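Local coordinates for protein GCN5-related N-acetyltransferase (Exiguobacterium sibiricum 255-15, PDB 3GY9) that binds coenzyme A and, as a member of the GCN5-related N-acetyltransferase family, probably transfers an acyl group to a substrate not yet identified, at residues D13-L21 / N59-Y67; Y67-R78 / E104-Y115. All coordinates share one frame; numbering follows the deposited sequence. Where two conformers were deposited one is given.

Interaction 1: D13-L21 / N59-Y67. With SO4 (sulfate ion), chain C.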
loop_
_atom_site.group_PDB
_atom_site.type_symbol
_atom_site.label_atom_id
_atom_site.label_comp_id
_atom_site.label_asym_id
_atom_site.label_seq_id
_atom_site.Cartn_x
_atom_site.Cartn_y
_atom_site.Cartn_z
ATOM N N ASP A 13 -3.375 9.919 -14.370
ATOM C CA ASP A 13 -4.069 9.815 -15.637
ATOM C C ASP A 13 -3.232 9.137 -16.743
ATOM O O ASP A 13 -3.672 9.027 -17.885
ATOM C CB ASP A 13 -4.572 11.197 -16.053
ATOM C CG ASP A 13 -5.502 11.810 -15.016
ATOM O OD1 ASP A 13 -6.499 11.148 -14.677
ATOM O OD2 ASP A 13 -5.222 12.922 -14.508
ATOM N N GLY A 14 -2.042 8.658 -16.389
ATOM C CA GLY A 14 -1.161 8.031 -17.360
ATOM C C GLY A 14 -1.155 6.511 -17.309
ATOM O O GLY A 14 -0.298 5.894 -17.938
ATOM N N TYR A 15 -2.090 5.908 -16.581
ATOM C CA TYR A 15 -2.166 4.443 -16.442
ATOM C C TYR A 15 -3.543 3.977 -16.793
ATOM O O TYR A 15 -4.528 4.701 -16.570
ATOM C CB TYR A 15 -1.905 4.006 -15.001
ATOM C CG TYR A 15 -0.591 4.463 -14.444
ATOM C CD1 TYR A 15 0.575 3.725 -14.645
ATOM C CD2 TYR A 15 -0.501 5.665 -13.743
ATOM C CE1 TYR A 15 1.800 4.164 -14.126
ATOM C CE2 TYR A 15 0.706 6.106 -13.232
ATOM C CZ TYR A 15 1.838 5.360 -13.425
ATOM O OH TYR A 15 3.014 5.834 -12.912
ATOM N N ASN A 16 -3.649 2.752 -17.305
ATOM C CA ASN A 16 -4.968 2.140 -17.454
ATOM C C ASN A 16 -5.346 1.442 -16.167
ATOM O O ASN A 16 -4.846 0.352 -15.878
ATOM C CB ASN A 16 -4.988 1.149 -18.606
ATOM C CG ASN A 16 -6.379 0.559 -18.853
ATOM O OD1 ASN A 16 -7.346 0.962 -18.184
ATOM N ND2 ASN A 16 -6.497 -0.373 -19.815
ATOM N N TRP A 17 -6.239 2.065 -15.411
ATOM C CA TRP A 17 -6.685 1.530 -14.124
ATOM C C TRP A 17 -7.884 0.607 -14.222
ATOM O O TRP A 17 -8.300 0.028 -13.215
ATOM C CB TRP A 17 -7.096 2.675 -13.188
ATOM C CG TRP A 17 -5.985 3.579 -12.818
ATOM C CD1 TRP A 17 -5.724 4.804 -13.348
ATOM C CD2 TRP A 17 -4.975 3.335 -11.834
ATOM N NE1 TRP A 17 -4.609 5.343 -12.746
ATOM C CE2 TRP A 17 -4.125 4.456 -11.820
ATOM C CE3 TRP A 17 -4.702 2.277 -10.968
ATOM C CZ2 TRP A 17 -3.033 4.552 -10.957
ATOM C CZ3 TRP A 17 -3.606 2.378 -10.110
ATOM C CH2 TRP A 17 -2.790 3.502 -10.121
ATOM N N LEU A 18 -8.492 0.502 -15.399
ATOM C CA LEU A 18 -9.746 -0.253 -15.516
ATOM C C LEU A 18 -9.635 -1.710 -15.059
ATOM O O LEU A 18 -10.537 -2.198 -14.378
ATOM C CB LEU A 18 -10.351 -0.155 -16.903
ATOM C CG LEU A 18 -11.017 1.181 -17.154
ATOM C CD1 LEU A 18 -11.570 1.190 -18.562
ATOM C CD2 LEU A 18 -12.132 1.475 -16.125
ATOM N N PRO A 19 -8.577 -2.427 -15.474
ATOM C CA PRO A 19 -8.490 -3.811 -14.972
ATOM C C PRO A 19 -8.464 -3.933 -13.451
ATOM O O PRO A 19 -9.184 -4.758 -12.880
ATOM C CB PRO A 19 -7.198 -4.327 -15.594
ATOM C CG PRO A 19 -7.005 -3.489 -16.818
ATOM C CD PRO A 19 -7.539 -2.135 -16.486
ATOM N N LEU A 20 -7.682 -3.083 -12.802
ATOM C CA LEU A 20 -7.583 -3.071 -11.337
ATOM C C LEU A 20 -8.930 -2.709 -10.693
ATOM O O LEU A 20 -9.353 -3.316 -9.699
ATOM C CB LEU A 20 -6.481 -2.096 -10.892
ATOM C CG LEU A 20 -5.639 -2.496 -9.688
ATOM C CD1 LEU A 20 -4.882 -3.767 -9.923
ATOM C CD2 LEU A 20 -4.694 -1.358 -9.358
ATOM N N LEU A 21 -9.616 -1.734 -11.283
ATOM C CA LEU A 21 -10.946 -1.332 -10.808
ATOM C C LEU A 21 -11.948 -2.469 -10.940
ATOM O O LEU A 21 -12.745 -2.732 -10.031
ATOM C CB LEU A 21 -11.454 -0.124 -11.590
ATOM C CG LEU A 21 -10.853 1.210 -11.188
ATOM C CD1 LEU A 21 -11.108 2.295 -12.236
ATOM C CD2 LEU A 21 -11.455 1.640 -9.849
ATOM N N ASN A 59 4.177 -3.336 -19.271
ATOM C CA ASN A 59 3.681 -2.075 -18.717
ATOM C C ASN A 59 2.206 -2.030 -18.399
ATOM O O ASN A 59 1.528 -0.993 -18.495
ATOM C CB ASN A 59 4.136 -0.903 -19.564
ATOM C CG ASN A 59 5.631 -0.654 -19.431
ATOM O OD1 ASN A 59 6.239 -0.904 -18.383
ATOM N ND2 ASN A 59 6.220 -0.153 -20.482
ATOM N N GLN A 60 1.724 -3.162 -17.902
ATOM C CA GLN A 60 0.369 -3.238 -17.383
ATOM C C GLN A 60 0.424 -3.132 -15.864
ATOM O O GLN A 60 1.367 -3.623 -15.235
ATOM C CB GLN A 60 -0.287 -4.540 -17.805
ATOM C CG GLN A 60 -0.460 -4.638 -19.284
ATOM C CD GLN A 60 -1.253 -5.822 -19.742
ATOM O OE1 GLN A 60 -0.968 -6.956 -19.364
ATOM N NE2 GLN A 60 -2.202 -5.584 -20.631
ATOM N N VAL A 61 -0.570 -2.469 -15.287
ATOM C CA VAL A 61 -0.633 -2.278 -13.834
ATOM C C VAL A 61 -1.064 -3.594 -13.191
ATOM O O VAL A 61 -2.156 -4.115 -13.492
ATOM C CB VAL A 61 -1.669 -1.195 -13.441
ATOM C CG1 VAL A 61 -1.864 -1.162 -11.920
ATOM C CG2 VAL A 61 -1.247 0.147 -13.956
ATOM N N LEU A 62 -0.218 -4.142 -12.315
ATOM C CA LEU A 62 -0.561 -5.390 -11.624
ATOM C C LEU A 62 -0.954 -5.196 -10.149
ATOM O O LEU A 62 -1.526 -6.108 -9.544
ATOM C CB LEU A 62 0.601 -6.373 -11.688
ATOM C CG LEU A 62 1.118 -6.788 -13.070
ATOM C CD1 LEU A 62 2.242 -7.756 -12.926
ATOM C CD2 LEU A 62 0.012 -7.369 -13.928
ATOM N N ALA A 63 -0.637 -4.023 -9.594
ATOM C CA ALA A 63 -0.883 -3.735 -8.184
ATOM C C ALA A 63 -0.720 -2.261 -7.914
ATOM O O ALA A 63 -0.079 -1.537 -8.678
ATOM C CB ALA A 63 0.084 -4.492 -7.316
ATOM N N CYS A 64 -1.318 -1.832 -6.808
ATOM C CA CYS A 64 -1.081 -0.496 -6.309
ATOM C C CYS A 64 -0.962 -0.541 -4.795
ATOM O O CYS A 64 -1.392 -1.507 -4.176
ATOM C CB CYS A 64 -2.229 0.447 -6.728
ATOM S SG CYS A 64 -3.857 0.002 -6.119
ATOM N N GLY A 65 -0.413 0.537 -4.230
ATOM C CA GLY A 65 -0.354 0.672 -2.771
ATOM C C GLY A 65 0.531 1.828 -2.385
ATOM O O GLY A 65 1.497 2.132 -3.065
ATOM N N GLY A 66 0.220 2.447 -1.255
ATOM C CA GLY A 66 0.977 3.603 -0.855
ATOM C C GLY A 66 0.801 3.912 0.593
ATOM O O GLY A 66 0.422 3.056 1.382
ATOM N N TYR A 67 1.102 5.155 0.941
ATOM C CA TYR A 67 1.016 5.598 2.328
ATOM C C TYR A 67 0.754 7.090 2.398
ATOM O O TYR A 67 1.008 7.842 1.452
ATOM C CB TYR A 67 2.315 5.256 3.085
ATOM C CG TYR A 67 3.487 6.082 2.643
ATOM C CD1 TYR A 67 4.302 5.672 1.581
ATOM C CD2 TYR A 67 3.787 7.288 3.268
ATOM C CE1 TYR A 67 5.380 6.451 1.159
ATOM C CE2 TYR A 67 4.858 8.081 2.839
ATOM C CZ TYR A 67 5.652 7.649 1.780
ATOM O OH TYR A 67 6.710 8.459 1.376
HETATM S S SO4 C . -3.061 -1.813 -20.662
HETATM O O1 SO4 C . -2.800 -2.925 -21.567
HETATM O O2 SO4 C . -1.808 -1.142 -20.348
HETATM O O3 SO4 C . -3.652 -2.330 -19.435
HETATM O O4 SO4 C . -3.973 -0.859 -21.283
HETATM O O HOH W 1 -3.000 -1.642 -16.922
#
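L20 and V61 meet across the apolar part of this contact, where helix 18-26 packs on strand 61-69 of the mixed sheet of the GNAT fold. The two branched side chains cross at about a right angle, with L20 CD2 3.8 Å from V61 CG1. L20 CD2 also lies 3.6 Å from C64 SG and sits in plane at the edge of the W17 ring. V61 divides its branches: CG1, anti to the backbone N (chi1 172°), serves L20, while CG2 meets Y15 CB at 4.1 Å. W17 brings CZ3 to C64 CB, 4.1 Å away at the ring edge; its indole N-H bonds F12 O, and the hydroxyl of Y15 bonds E7.

No direct hydrogen bond joins the segments. A water bridges them instead, donating to N16 O (2.9 Å) and accepting from V61 N. It also donates to a sulfate, probably from the crystallisation liquor. N16 ND2 bonds sulfate O4 (3.0 Å, 168°). Q60 NE2 reaches sulfate O1 almost straight (2.9 Å, 176°). Asparagine suits its place because N16 precedes the turn leading into the helix and OD1 accepts from L18 N, a capping bond; the sulfate bond is incidental.

Apolar fit thus holds the segments together, with only water-mediated polar contact between them on the exposed N16-Q60 side, where the ion is probably adventitious.

Interaction 2: Y67-R78 / E104-Y115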
loop_
_atom_site.group_PDB
_atom_site.type_symbol
_atom_site.label_atom_id
_atom_site.label_comp_id
_atom_site.label_asym_id
_atom_site.label_seq_id
_atom_site.Cartn_x
_atom_site.Cartn_y
_atom_site.Cartn_z
ATOM N N TYR A 67 1.102 5.155 0.941
ATOM C CA TYR A 67 1.016 5.598 2.328
ATOM C C TYR A 67 0.754 7.090 2.398
ATOM O O TYR A 67 1.008 7.842 1.452
ATOM C CB TYR A 67 2.315 5.256 3.085
ATOM C CG TYR A 67 3.487 6.082 2.643
ATOM C CD1 TYR A 67 4.302 5.672 1.581
ATOM C CD2 TYR A 67 3.787 7.288 3.268
ATOM C CE1 TYR A 67 5.380 6.451 1.159
ATOM C CE2 TYR A 67 4.858 8.081 2.839
ATOM C CZ TYR A 67 5.652 7.649 1.780
ATOM O OH TYR A 67 6.710 8.459 1.376
HETATM N N MSE A 68 0.215 7.505 3.534
HETATM C CA MSE A 68 0.021 8.905 3.841
HETATM C C MSE A 68 -0.122 9.067 5.353
HETATM O O MSE A 68 -0.028 8.105 6.102
HETATM C CB MSE A 68 -1.194 9.461 3.088
HETATM C CG MSE A 68 -2.515 8.832 3.464
HETATM SE SE MSE A 68 -4.041 9.645 2.570
HETATM C CE MSE A 68 -4.150 11.220 3.658
ATOM N N LYS A 69 -0.319 10.296 5.806
ATOM C CA LYS A 69 -0.440 10.540 7.218
ATOM C C LYS A 69 -1.692 9.880 7.784
ATOM O O LYS A 69 -2.760 9.950 7.182
ATOM C CB LYS A 69 -0.478 12.050 7.470
ATOM C CG LYS A 69 -0.401 12.394 8.935
ATOM C CD LYS A 69 -0.503 13.893 9.187
ATOM C CE LYS A 69 -0.671 14.187 10.675
ATOM N NZ LYS A 69 -1.896 13.530 11.247
ATOM N N GLN A 70 -1.557 9.252 8.955
ATOM C CA GLN A 70 -2.709 8.737 9.697
ATOM C C GLN A 70 -3.348 9.886 10.428
ATOM O O GLN A 70 -2.707 10.550 11.213
ATOM C CB GLN A 70 -2.282 7.660 10.688
ATOM C CG GLN A 70 -3.380 7.221 11.671
ATOM C CD GLN A 70 -4.550 6.561 10.990
ATOM O OE1 GLN A 70 -4.394 5.674 10.166
ATOM N NE2 GLN A 70 -5.753 6.997 11.339
ATOM N N SER A 71 -4.618 10.130 10.151
ATOM C CA SER A 71 -5.329 11.226 10.786
ATOM C C SER A 71 -5.457 10.970 12.275
ATOM O O SER A 71 -5.662 9.832 12.707
ATOM C CB SER A 71 -6.716 11.388 10.172
ATOM O OG SER A 71 -7.466 10.198 10.312
ATOM N N GLY A 72 -5.304 12.035 13.050
ATOM C CA GLY A 72 -5.566 11.981 14.484
ATOM C C GLY A 72 -4.506 11.298 15.336
ATOM O O GLY A 72 -4.624 11.282 16.563
ATOM N N GLN A 73 -3.485 10.729 14.699
ATOM C CA GLN A 73 -2.340 10.151 15.401
ATOM C C GLN A 73 -1.091 10.904 14.969
ATOM O O GLN A 73 -0.950 11.299 13.815
ATOM C CB GLN A 73 -2.206 8.662 15.096
ATOM C CG GLN A 73 -3.332 7.816 15.676
ATOM C CD GLN A 73 -3.282 6.360 15.223
ATOM O OE1 GLN A 73 -2.217 5.740 15.199
ATOM N NE2 GLN A 73 -4.441 5.805 14.868
ATOM N N ALA A 74 -0.191 11.133 15.913
ATOM C CA ALA A 74 1.018 11.893 15.631
ATOM C C ALA A 74 2.152 10.946 15.213
ATOM O O ALA A 74 2.210 9.814 15.704
ATOM C CB ALA A 74 1.413 12.679 16.844
ATOM N N ARG A 75 3.008 11.401 14.282
ATOM C CA ARG A 75 4.188 10.653 13.817
ATOM C C ARG A 75 3.848 9.245 13.294
ATOM O O ARG A 75 4.696 8.335 13.308
ATOM C CB ARG A 75 5.242 10.589 14.930
ATOM C CG ARG A 75 5.823 11.977 15.332
ATOM C CD ARG A 75 6.777 11.878 16.514
ATOM N NE ARG A 75 6.127 11.276 17.664
ATOM C CZ ARG A 75 6.503 10.156 18.270
ATOM N NH1 ARG A 75 7.537 9.447 17.837
ATOM N NH2 ARG A 75 5.813 9.724 19.317
ATOM N N THR A 76 2.619 9.095 12.807
ATOM C CA THR A 76 2.095 7.813 12.363
ATOM C C THR A 76 1.627 7.907 10.924
ATOM O O THR A 76 0.896 8.826 10.546
ATOM C CB THR A 76 0.917 7.356 13.259
ATOM O OG1 THR A 76 1.383 7.203 14.619
ATOM C CG2 THR A 76 0.324 6.035 12.782
ATOM N N GLY A 77 2.084 6.970 10.109
ATOM C CA GLY A 77 1.623 6.881 8.730
ATOM C C GLY A 77 0.696 5.698 8.567
ATOM O O GLY A 77 0.783 4.728 9.300
ATOM N N ARG A 78 -0.206 5.809 7.600
ATOM C CA ARG A 78 -1.151 4.761 7.273
ATOM C C ARG A 78 -0.820 4.211 5.897
ATOM O O ARG A 78 -0.689 4.993 4.938
ATOM C CB ARG A 78 -2.566 5.337 7.247
ATOM C CG ARG A 78 -3.606 4.254 7.106
ATOM C CD ARG A 78 -4.999 4.858 7.019
ATOM N NE ARG A 78 -6.045 3.832 7.119
ATOM C CZ ARG A 78 -6.644 3.482 8.260
ATOM N NH1 ARG A 78 -6.294 3.998 9.423
ATOM N NH2 ARG A 78 -7.564 2.536 8.240
ATOM N N GLU A 104 10.436 3.675 2.666
ATOM C CA GLU A 104 10.288 5.099 2.427
ATOM C C GLU A 104 9.483 5.774 3.536
ATOM O O GLU A 104 9.858 6.848 3.994
ATOM C CB GLU A 104 9.632 5.364 1.078
ATOM C CG GLU A 104 9.524 6.838 0.739
ATOM C CD GLU A 104 9.004 7.080 -0.647
ATOM O OE1 GLU A 104 9.660 6.618 -1.610
ATOM O OE2 GLU A 104 7.946 7.734 -0.772
ATOM N N ALA A 105 8.376 5.170 3.956
ATOM C CA ALA A 105 7.499 5.809 4.904
ATOM C C ALA A 105 8.160 6.011 6.247
ATOM O O ALA A 105 7.865 6.977 6.950
ATOM C CB ALA A 105 6.212 5.004 5.061
ATOM N N PHE A 106 9.045 5.095 6.615
ATOM C CA PHE A 106 9.765 5.225 7.889
ATOM C C PHE A 106 10.797 6.362 7.899
ATOM O O PHE A 106 11.395 6.637 8.930
ATOM C CB PHE A 106 10.402 3.884 8.316
ATOM C CG PHE A 106 9.446 2.954 9.030
ATOM C CD1 PHE A 106 8.707 3.388 10.134
ATOM C CD2 PHE A 106 9.276 1.640 8.612
ATOM C CE1 PHE A 106 7.843 2.536 10.799
ATOM C CE2 PHE A 106 8.411 0.786 9.291
ATOM C CZ PHE A 106 7.684 1.240 10.365
ATOM N N LEU A 107 11.003 7.035 6.767
ATOM C CA LEU A 107 11.802 8.262 6.759
ATOM C C LEU A 107 11.020 9.430 7.339
ATOM O O LEU A 107 11.622 10.408 7.777
ATOM C CB LEU A 107 12.251 8.629 5.342
ATOM C CG LEU A 107 13.195 7.643 4.676
ATOM C CD1 LEU A 107 13.342 7.989 3.196
ATOM C CD2 LEU A 107 14.557 7.608 5.363
ATOM N N THR A 108 9.695 9.311 7.336
ATOM C CA THR A 108 8.793 10.368 7.798
ATOM C C THR A 108 8.080 10.024 9.102
ATOM O O THR A 108 7.885 10.918 9.916
ATOM C CB THR A 108 7.750 10.685 6.716
ATOM O OG1 THR A 108 8.431 11.146 5.553
ATOM C CG2 THR A 108 6.815 11.772 7.159
ATOM N N TYR A 109 7.739 8.746 9.307
ATOM C CA TYR A 109 6.869 8.298 10.399
ATOM C C TYR A 109 7.602 7.333 11.327
ATOM O O TYR A 109 8.488 6.596 10.904
ATOM C CB TYR A 109 5.584 7.642 9.859
ATOM C CG TYR A 109 4.812 8.577 8.944
ATOM C CD1 TYR A 109 4.091 9.645 9.459
ATOM C CD2 TYR A 109 4.813 8.392 7.575
ATOM C CE1 TYR A 109 3.371 10.503 8.626
ATOM C CE2 TYR A 109 4.119 9.256 6.718
ATOM C CZ TYR A 109 3.412 10.320 7.259
ATOM O OH TYR A 109 2.745 11.206 6.436
ATOM N N ASP A 110 7.251 7.395 12.605
ATOM C CA ASP A 110 7.840 6.525 13.615
ATOM C C ASP A 110 7.010 5.265 13.829
ATOM O O ASP A 110 7.448 4.344 14.525
ATOM C CB ASP A 110 7.997 7.282 14.933
ATOM C CG ASP A 110 9.027 8.360 14.831
ATOM O OD1 ASP A 110 10.166 8.027 14.476
ATOM O OD2 ASP A 110 8.709 9.537 15.050
ATOM N N ARG A 111 5.827 5.229 13.222
ATOM C CA ARG A 111 4.935 4.090 13.315
ATOM C C ARG A 111 4.123 4.006 12.046
ATOM O O ARG A 111 3.746 5.042 11.509
ATOM C CB ARG A 111 3.984 4.276 14.491
ATOM C CG ARG A 111 2.994 3.141 14.677
ATOM C CD ARG A 111 2.192 3.301 15.974
ATOM N NE ARG A 111 3.002 3.015 17.154
ATOM C CZ ARG A 111 3.284 3.885 18.127
ATOM N NH1 ARG A 111 2.807 5.128 18.114
ATOM N NH2 ARG A 111 4.038 3.492 19.153
ATOM N N LEU A 112 3.875 2.796 11.546
ATOM C CA LEU A 112 2.965 2.590 10.409
ATOM C C LEU A 112 1.826 1.684 10.808
ATOM O O LEU A 112 2.031 0.698 11.517
ATOM C CB LEU A 112 3.680 1.966 9.215
ATOM C CG LEU A 112 4.835 2.792 8.653
ATOM C CD1 LEU A 112 5.510 2.024 7.536
ATOM C CD2 LEU A 112 4.377 4.166 8.149
ATOM N N VAL A 113 0.627 2.052 10.360
ATOM C CA VAL A 113 -0.575 1.302 10.669
ATOM C C VAL A 113 -1.361 1.029 9.406
ATOM O O VAL A 113 -1.183 1.696 8.404
ATOM C CB VAL A 113 -1.466 2.042 11.683
ATOM C CG1 VAL A 113 -0.662 2.354 12.948
ATOM C CG2 VAL A 113 -2.079 3.309 11.105
ATOM N N LEU A 114 -2.251 0.050 9.475
ATOM C CA LEU A 114 -3.105 -0.285 8.328
ATOM C C LEU A 114 -4.319 -1.064 8.812
ATOM O O LEU A 114 -4.341 -1.584 9.930
ATOM C CB LEU A 114 -2.337 -1.065 7.254
ATOM C CG LEU A 114 -1.754 -2.420 7.681
ATOM C CD1 LEU A 114 -2.724 -3.571 7.420
ATOM C CD2 LEU A 114 -0.422 -2.679 6.981
ATOM N N TYR A 115 -5.311 -1.136 7.923
ATOM C CA TYR A 115 -6.515 -1.921 8.161
ATOM C C TYR A 115 -6.641 -2.970 7.074
ATOM O O TYR A 115 -6.875 -2.633 5.920
ATOM C CB TYR A 115 -7.738 -1.015 8.179
ATOM C CG TYR A 115 -9.002 -1.739 8.576
ATOM C CD1 TYR A 115 -9.765 -2.403 7.635
ATOM C CD2 TYR A 115 -9.414 -1.762 9.896
ATOM C CE1 TYR A 115 -10.921 -3.074 7.997
ATOM C CE2 TYR A 115 -10.578 -2.428 10.271
ATOM C CZ TYR A 115 -11.317 -3.084 9.309
ATOM O OH TYR A 115 -12.470 -3.741 9.670
HETATM O O HOH W 2 8.671 9.282 3.570
HETATM O O HOH W 3 0.024 5.979 16.722
#
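Y67 OH is gripped by two partners: it donates to E104 OE2 at 2.6 Å, on the oxygen's anti lone pair, and accepts from a water that also bonds E104 O and T108 OG1. Ring and carboxylate planes stand 83° apart, and R8 pairs with the other carboxylate oxygen. A105 CB sits over the centre of the Y67 ring, a CH-pi contact 3.8 Å from the centroid; a small methyl lets the helix come this close. A phenylalanine in place of Y67 would probably keep this packing but leave the E104 carboxylate and the water without their hydroxyl partner.

Y109 CG, anti to the carbonyl carbon (chi1 -57°), carries its ring against G77, whose CA lies over one face, 3.6 Å from the centroid; T108 CG2 covers the other. Glycine suits this place, since a beta carbon would come too close to Y109 CD2. The tyrosine hydroxyl bonds G48 O.

Strands 76-78 and 111-114 run parallel, joined by G77 N to R111 O (2.9 Å, 165°) and V113 N to G77 O (2.9 Å). Before them, R75 O accepts from D110 N at 2.8 Å, and R75 NH1 forms a salt bridge to D110 OD2 (3.0 Å) from above the carboxylate plane. R111 turns its charge to D141.

Backbone bonds and the G77-Y109 fit thus close the beta-alpha-beta unit, while buried Y67 ties the neighbouring strand to its helix through partly exposed E104.

In the fold
Strand 61-69 serves both contacts, whose segments overlap at Y67, a residue that takes part only in interaction 2; their centres lie 23 Å apart, on opposite sides of the chain's centre. Interaction 1 is largely buried and sets helix 18-26 against the strand through aliphatic, aromatic and sulfur groups; nearby, A63 lies close to the coenzyme A-binding residue V84. Interaction 2 is only partly buried and lies away from the annotated sites. It engages the next strand, 76-84, within the same mixed sheet, and joins elements of the unit formed by strand 76-84, helix 93-105 and strand 111-114. Interaction 2 adds parallel strand pairing to its helix packing, whereas interaction 1 has no direct hydrogen bond.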